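Local coordinates for protein folylpolyglutamate synthase/dihydrofolate synthase (Thermotoga maritima, PDB 1O5Z) that probably catalyses the ATP-dependent addition of L-glutamate to dihydropteroate and to tetrahydrofolyl-polyglutamates, making and extending folates, at residues 71-85 with 92-104. Numbering follows the deposited sequence.
Sequences SNILVSQGYRVGSYY and FRERIRLNEEYIS
Strands 81-84 and 96-98 run antiparallel at 165°, with Ser83 and Arg97 as the hydrogen-bonded pair, forming a beta hairpin at one side of the mixed sheet of the Mur ligase middle domain, a P-loop-type fold. The type I' turn Leu98–Glu101 continues the meander into strand 101-102. Asn99, in a left-handed backbone conformation that asparagine tolerates well, extends the ladder: its side-chain carbonyl OD1 stands in for a backbone acceptor, taking Val81 N at 2.8 Å, while its backbone N donates to Val81 O.

On the face bearing Ser83 and Arg97, Glu100 folds back against helix 63-77, its chain bent at chi2 (-63°) and CG packing on Ser71 CB and Asn72. Its OE2 is gripped from opposite faces of the carboxylate plane by Ser83 OG at 2.7 Å, a hydroxyl on a small side chain, and Tyr85 OH at 2.6 Å; water 1 ties OE1 to Asn72 ND2. Arg97, flat and charged, can both pair and stack: NH1 meets the syn lone pair of Glu100 OE1 in a 2.9 Å salt bridge, NE and NH2 hold Glu94 O side-on, and the guanidinium is sandwiched between Tyr102 and the Tyr85 ring, off-centre on the latter with planes 29° apart. A leucine in place of Arg97 would probably leave the Glu100 carboxylate without its positive mate and Glu94 O without both donors. Water 3 donates to Val81 O and Ser83 OG and accepts from Glu100 N at 2.9 Å.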
loop_
_atom_site.group_PDB
_atom_site.type_symbol
_atom_site.label_atom_id
_atom_site.label_comp_id
_atom_site.label_asym_id
_atom_site.label_seq_id
_atom_site.Cartn_x
_atom_site.Cartn_y
_atom_site.Cartn_z
ATOM N N SER A 71 -2.151 -11.621 -3.072
ATOM C CA SER A 71 -3.216 -11.638 -4.085
ATOM C C SER A 71 -2.681 -12.126 -5.368
ATOM O O SER A 71 -3.317 -12.866 -6.006
ATOM C CB SER A 71 -3.826 -10.254 -4.377
ATOM O OG SER A 71 -4.143 -9.634 -3.143
ATOM N N ASN A 72 -1.561 -11.574 -5.797
ATOM C CA ASN A 72 -0.980 -11.931 -7.071
ATOM C C ASN A 72 -0.672 -13.400 -7.214
ATOM O O ASN A 72 -0.934 -13.974 -8.267
ATOM C CB ASN A 72 0.229 -11.051 -7.378
ATOM C CG ASN A 72 -0.199 -9.829 -8.150
ATOM O OD1 ASN A 72 -0.759 -9.982 -9.248
ATOM N ND2 ASN A 72 -0.044 -8.649 -7.575
ATOM N N ILE A 73 -0.210 -14.021 -6.139
ATOM C CA ILE A 73 0.099 -15.444 -6.187
ATOM C C ILE A 73 -1.189 -16.294 -6.331
ATOM O O ILE A 73 -1.248 -17.249 -7.110
ATOM C CB ILE A 73 0.881 -15.863 -4.948
ATOM C CG1 ILE A 73 2.291 -15.265 -4.993
ATOM C CG2 ILE A 73 0.966 -17.416 -4.848
ATOM C CD1 ILE A 73 3.045 -15.418 -3.666
ATOM N N LEU A 74 -2.215 -15.922 -5.560
ATOM C CA LEU A 74 -3.475 -16.627 -5.619
ATOM C C LEU A 74 -4.192 -16.409 -6.917
ATOM O O LEU A 74 -4.808 -17.330 -7.441
ATOM C CB LEU A 74 -4.374 -16.160 -4.493
ATOM C CG LEU A 74 -3.934 -16.512 -3.065
ATOM C CD1 LEU A 74 -4.751 -15.668 -2.093
ATOM C CD2 LEU A 74 -4.145 -17.985 -2.768
ATOM N N VAL A 75 -4.109 -15.198 -7.449
ATOM C CA VAL A 75 -4.648 -14.934 -8.801
ATOM C C VAL A 75 -3.946 -15.815 -9.859
ATOM O O VAL A 75 -4.612 -16.388 -10.681
ATOM C CB VAL A 75 -4.583 -13.449 -9.182
ATOM C CG1 VAL A 75 -4.788 -13.243 -10.720
ATOM C CG2 VAL A 75 -5.638 -12.692 -8.393
ATOM N N SER A 76 -2.616 -15.946 -9.787
ATOM C CA SER A 76 -1.891 -16.847 -10.686
ATOM C C SER A 76 -2.330 -18.265 -10.487
ATOM O O SER A 76 -2.326 -18.994 -11.458
ATOM C CB SER A 76 -0.374 -16.835 -10.516
ATOM O OG SER A 76 0.084 -15.524 -10.477
ATOM N N GLN A 77 -2.661 -18.673 -9.249
ATOM C CA GLN A 77 -3.047 -20.056 -8.989
ATOM C C GLN A 77 -4.428 -20.331 -9.528
ATOM O O GLN A 77 -4.853 -21.491 -9.654
ATOM C CB GLN A 77 -2.974 -20.388 -7.512
ATOM C CG GLN A 77 -3.270 -21.835 -7.188
ATOM C CD GLN A 77 -2.365 -22.802 -7.926
ATOM O OE1 GLN A 77 -1.151 -22.595 -7.991
ATOM N NE2 GLN A 77 -2.941 -23.884 -8.457
ATOM N N GLY A 78 -5.100 -19.262 -9.920
ATOM C CA GLY A 78 -6.400 -19.369 -10.552
ATOM C C GLY A 78 -7.549 -19.200 -9.587
ATOM O O GLY A 78 -8.686 -19.451 -9.967
ATOM N N TYR A 79 -7.292 -18.800 -8.354
ATOM C CA TYR A 79 -8.394 -18.377 -7.474
ATOM C C TYR A 79 -9.047 -17.074 -7.963
ATOM O O TYR A 79 -8.381 -16.172 -8.501
ATOM C CB TYR A 79 -7.921 -18.165 -6.006
ATOM C CG TYR A 79 -7.452 -19.420 -5.301
ATOM C CD1 TYR A 79 -6.117 -19.718 -5.244
ATOM C CD2 TYR A 79 -8.343 -20.307 -4.701
ATOM C CE1 TYR A 79 -5.645 -20.835 -4.608
ATOM C CE2 TYR A 79 -7.879 -21.476 -4.070
ATOM C CZ TYR A 79 -6.505 -21.711 -4.038
ATOM O OH TYR A 79 -5.937 -22.799 -3.432
ATOM N N ARG A 80 -10.345 -16.956 -7.703
ATOM C CA ARG A 80 -11.019 -15.700 -7.895
ATOM C C ARG A 80 -10.778 -14.893 -6.622
ATOM O O ARG A 80 -11.311 -15.245 -5.544
ATOM C CB ARG A 80 -12.499 -15.913 -8.153
ATOM C CG ARG A 80 -13.234 -14.679 -8.608
ATOM C CD ARG A 80 -14.633 -14.956 -9.154
ATOM N NE ARG A 80 -14.672 -14.348 -10.479
ATOM C CZ ARG A 80 -15.485 -13.388 -10.887
ATOM N NH1 ARG A 80 -16.452 -12.925 -10.141
ATOM N NH2 ARG A 80 -15.342 -12.914 -12.096
ATOM N N VAL A 81 -10.017 -13.804 -6.757
ATOM C CA VAL A 81 -9.510 -13.065 -5.625
ATOM C C VAL A 81 -10.035 -11.636 -5.587
ATOM O O VAL A 81 -9.896 -10.910 -6.549
ATOM C CB VAL A 81 -7.953 -13.030 -5.672
ATOM C CG1 VAL A 81 -7.324 -12.239 -4.517
ATOM C CG2 VAL A 81 -7.417 -14.446 -5.689
ATOM N N GLY A 82 -10.620 -11.230 -4.459
ATOM C CA GLY A 82 -10.846 -9.819 -4.186
ATOM C C GLY A 82 -9.674 -9.328 -3.356
ATOM O O GLY A 82 -9.147 -10.044 -2.529
ATOM N N SER A 83 -9.218 -8.120 -3.601
ATOM C CA SER A 83 -8.150 -7.556 -2.815
ATOM C C SER A 83 -8.495 -6.100 -2.517
ATOM O O SER A 83 -9.095 -5.385 -3.319
ATOM C CB SER A 83 -6.780 -7.711 -3.519
ATOM O OG SER A 83 -6.781 -7.159 -4.824
ATOM N N TYR A 84 -8.144 -5.722 -1.295
ATOM C CA TYR A 84 -8.571 -4.467 -0.669
ATOM C C TYR A 84 -7.365 -3.693 -0.149
ATOM O O TYR A 84 -6.655 -4.208 0.687
ATOM C CB TYR A 84 -9.572 -4.728 0.457
ATOM C CG TYR A 84 -10.100 -3.460 0.997
ATOM C CD1 TYR A 84 -10.689 -2.528 0.166
ATOM C CD2 TYR A 84 -9.970 -3.147 2.331
ATOM C CE1 TYR A 84 -11.171 -1.323 0.663
ATOM C CE2 TYR A 84 -10.429 -1.946 2.835
ATOM C CZ TYR A 84 -11.031 -1.043 2.006
ATOM O OH TYR A 84 -11.468 0.161 2.528
ATOM N N TYR A 85 -7.146 -2.492 -0.702
ATOM C CA TYR A 85 -6.024 -1.661 -0.315
ATOM C C TYR A 85 -6.465 -0.289 0.139
ATOM O O TYR A 85 -7.584 0.125 -0.103
ATOM C CB TYR A 85 -5.036 -1.510 -1.461
ATOM C CG TYR A 85 -4.588 -2.817 -2.088
ATOM C CD1 TYR A 85 -5.378 -3.467 -3.027
ATOM C CD2 TYR A 85 -3.362 -3.393 -1.762
ATOM C CE1 TYR A 85 -4.939 -4.645 -3.634
ATOM C CE2 TYR A 85 -2.942 -4.584 -2.355
ATOM C CZ TYR A 85 -3.730 -5.198 -3.280
ATOM O OH TYR A 85 -3.319 -6.369 -3.859
ATOM N N PHE A 92 -8.848 6.201 -6.973
ATOM C CA PHE A 92 -9.610 5.538 -5.941
ATOM C C PHE A 92 -9.814 4.054 -6.218
ATOM O O PHE A 92 -9.876 3.245 -5.299
ATOM C CB PHE A 92 -10.952 6.258 -5.814
ATOM C CG PHE A 92 -11.905 5.577 -4.931
ATOM C CD1 PHE A 92 -11.980 5.913 -3.572
ATOM C CD2 PHE A 92 -12.731 4.593 -5.438
ATOM C CE1 PHE A 92 -12.901 5.273 -2.718
ATOM C CE2 PHE A 92 -13.637 3.945 -4.624
ATOM C CZ PHE A 92 -13.732 4.292 -3.248
ATOM N N ARG A 93 -9.909 3.697 -7.487
ATOM C CA ARG A 93 -10.196 2.326 -7.867
ATOM C C ARG A 93 -9.058 1.278 -7.590
ATOM O O ARG A 93 -9.311 0.041 -7.591
ATOM C CB ARG A 93 -10.702 2.329 -9.309
ATOM C CG ARG A 93 -12.000 3.124 -9.436
ATOM C CD ARG A 93 -12.186 3.765 -10.792
ATOM N NE ARG A 93 -11.761 2.733 -11.706
ATOM C CZ ARG A 93 -10.746 2.762 -12.512
ATOM N NH1 ARG A 93 -10.073 3.866 -12.736
ATOM N NH2 ARG A 93 -10.474 1.651 -13.164
ATOM N N GLU A 94 -7.838 1.763 -7.323
ATOM C CA GLU A 94 -6.771 0.908 -6.770
ATOM C C GLU A 94 -7.156 0.161 -5.475
ATOM O O GLU A 94 -6.560 -0.877 -5.110
ATOM C CB GLU A 94 -5.544 1.779 -6.417
ATOM C CG GLU A 94 -4.801 2.368 -7.585
ATOM C CD GLU A 94 -3.880 3.504 -7.181
ATOM O OE1 GLU A 94 -3.387 3.512 -6.027
ATOM O OE2 GLU A 94 -3.664 4.409 -8.018
ATOM N N ARG A 95 -8.128 0.713 -4.754
ATOM C CA ARG A 95 -8.471 0.225 -3.422
ATOM C C ARG A 95 -9.199 -1.089 -3.473
ATOM O O ARG A 95 -9.154 -1.818 -2.529
ATOM C CB ARG A 95 -9.342 1.254 -2.656
ATOM C CG ARG A 95 -8.651 2.535 -2.301
ATOM C CD ARG A 95 -9.568 3.605 -1.875
ATOM N NE ARG A 95 -8.836 4.821 -1.570
ATOM C CZ ARG A 95 -8.451 5.199 -0.345
ATOM N NH1 ARG A 95 -7.771 6.337 -0.211
ATOM N NH2 ARG A 95 -8.764 4.483 0.750
ATOM N N ILE A 96 -9.898 -1.361 -4.578
ATOM C CA ILE A 96 -10.764 -2.557 -4.702
ATOM C C ILE A 96 -10.531 -3.242 -6.044
ATOM O O ILE A 96 -10.696 -2.646 -7.088
ATOM C CB ILE A 96 -12.239 -2.153 -4.582
ATOM C CG1 ILE A 96 -12.462 -1.304 -3.321
ATOM C CG2 ILE A 96 -13.113 -3.358 -4.537
ATOM C CD1 ILE A 96 -13.865 -0.788 -3.213
ATOM N N ARG A 97 -10.157 -4.511 -5.983
ATOM C CA ARG A 97 -9.725 -5.239 -7.142
ATOM C C ARG A 97 -10.334 -6.612 -7.175
ATOM O O ARG A 97 -10.666 -7.180 -6.149
ATOM C CB ARG A 97 -8.213 -5.346 -7.154
ATOM C CG ARG A 97 -7.571 -4.098 -6.815
ATOM C CD ARG A 97 -6.095 -4.098 -7.105
ATOM N NE ARG A 97 -5.492 -2.906 -6.527
ATOM C CZ ARG A 97 -4.204 -2.687 -6.431
ATOM N NH1 ARG A 97 -3.320 -3.564 -6.912
ATOM N NH2 ARG A 97 -3.793 -1.547 -5.894
ATOM N N LEU A 98 -10.536 -7.077 -8.394
ATOM C CA LEU A 98 -10.949 -8.430 -8.711
ATOM C C LEU A 98 -9.852 -8.975 -9.623
ATOM O O LEU A 98 -9.593 -8.441 -10.712
ATOM C CB LEU A 98 -12.276 -8.438 -9.454
ATOM C CG LEU A 98 -12.860 -9.776 -9.899
ATOM C CD1 LEU A 98 -13.119 -10.695 -8.727
ATOM C CD2 LEU A 98 -14.144 -9.456 -10.658
ATOM N N ASN A 99 -9.181 -9.995 -9.112
ATOM C CA ASN A 99 -8.126 -10.643 -9.815
ATOM C C ASN A 99 -7.118 -9.588 -10.199
ATOM O O ASN A 99 -6.551 -9.611 -11.260
ATOM C CB ASN A 99 -8.698 -11.412 -10.997
ATOM C CG ASN A 99 -9.653 -12.537 -10.543
ATOM O OD1 ASN A 99 -9.495 -13.044 -9.449
ATOM N ND2 ASN A 99 -10.585 -12.955 -11.408
ATOM N N GLU A 100 -6.928 -8.651 -9.280
ATOM C CA GLU A 100 -5.939 -7.591 -9.397
ATOM C C GLU A 100 -6.220 -6.587 -10.518
ATOM O O GLU A 100 -5.359 -5.837 -10.920
ATOM C CB GLU A 100 -4.538 -8.210 -9.425
ATOM C CG GLU A 100 -4.055 -8.603 -8.020
ATOM C CD GLU A 100 -3.914 -7.414 -7.116
ATOM O OE1 GLU A 100 -3.377 -6.361 -7.574
ATOM O OE2 GLU A 100 -4.302 -7.512 -5.946
ATOM N N GLU A 101 -7.453 -6.540 -10.990
ATOM C CA GLU A 101 -7.882 -5.490 -11.870
ATOM C C GLU A 101 -8.697 -4.515 -11.029
ATOM O O GLU A 101 -9.489 -4.936 -10.249
ATOM C CB GLU A 101 -8.719 -6.057 -12.998
ATOM C CG GLU A 101 -7.921 -6.712 -14.106
ATOM C CD GLU A 101 -6.916 -5.739 -14.752
ATOM O OE1 GLU A 101 -7.361 -4.838 -15.548
ATOM O OE2 GLU A 101 -5.685 -5.867 -14.457
ATOM N N TYR A 102 -8.498 -3.209 -11.203
ATOM C CA TYR A 102 -9.250 -2.207 -10.438
ATOM C C TYR A 102 -10.753 -2.305 -10.754
ATOM O O TYR A 102 -11.172 -2.440 -11.885
ATOM C CB TYR A 102 -8.807 -0.775 -10.734
ATOM C CG TYR A 102 -7.340 -0.446 -10.560
ATOM C CD1 TYR A 102 -6.830 0.755 -11.051
ATOM C CD2 TYR A 102 -6.452 -1.328 -9.912
ATOM C CE1 TYR A 102 -5.465 1.054 -10.933
ATOM C CE2 TYR A 102 -5.112 -1.024 -9.772
ATOM C CZ TYR A 102 -4.619 0.150 -10.268
ATOM O OH TYR A 102 -3.271 0.405 -10.111
ATOM N N ILE A 103 -11.560 -2.180 -9.723
ATOM C CA ILE A 103 -12.971 -2.003 -9.904
ATOM C C ILE A 103 -13.195 -0.893 -10.944
ATOM O O ILE A 103 -12.442 0.080 -10.981
ATOM C CB ILE A 103 -13.599 -1.676 -8.545
ATOM C CG1 ILE A 103 -15.134 -1.663 -8.629
ATOM C CG2 ILE A 103 -13.083 -0.335 -7.990
ATOM C CD1 ILE A 103 -15.792 -1.576 -7.271
ATOM N N SER A 104 -14.185 -1.087 -11.812
ATOM C CA SER A 104 -14.563 -0.091 -12.742
ATOM C C SER A 104 -15.300 1.036 -12.056
ATOM O O SER A 104 -15.885 0.858 -11.006
ATOM C CB SER A 104 -15.502 -0.691 -13.787
ATOM O OG SER A 104 -16.718 -1.097 -13.195
HETATM O O HOH W 1 -0.763 -6.345 -8.869
HETATM O O HOH W 2 -11.989 -15.581 -11.639
HETATM O O HOH W 3 -7.737 -9.080 -6.546
HETATM O O HOH W 4 -9.579 1.722 0.927
#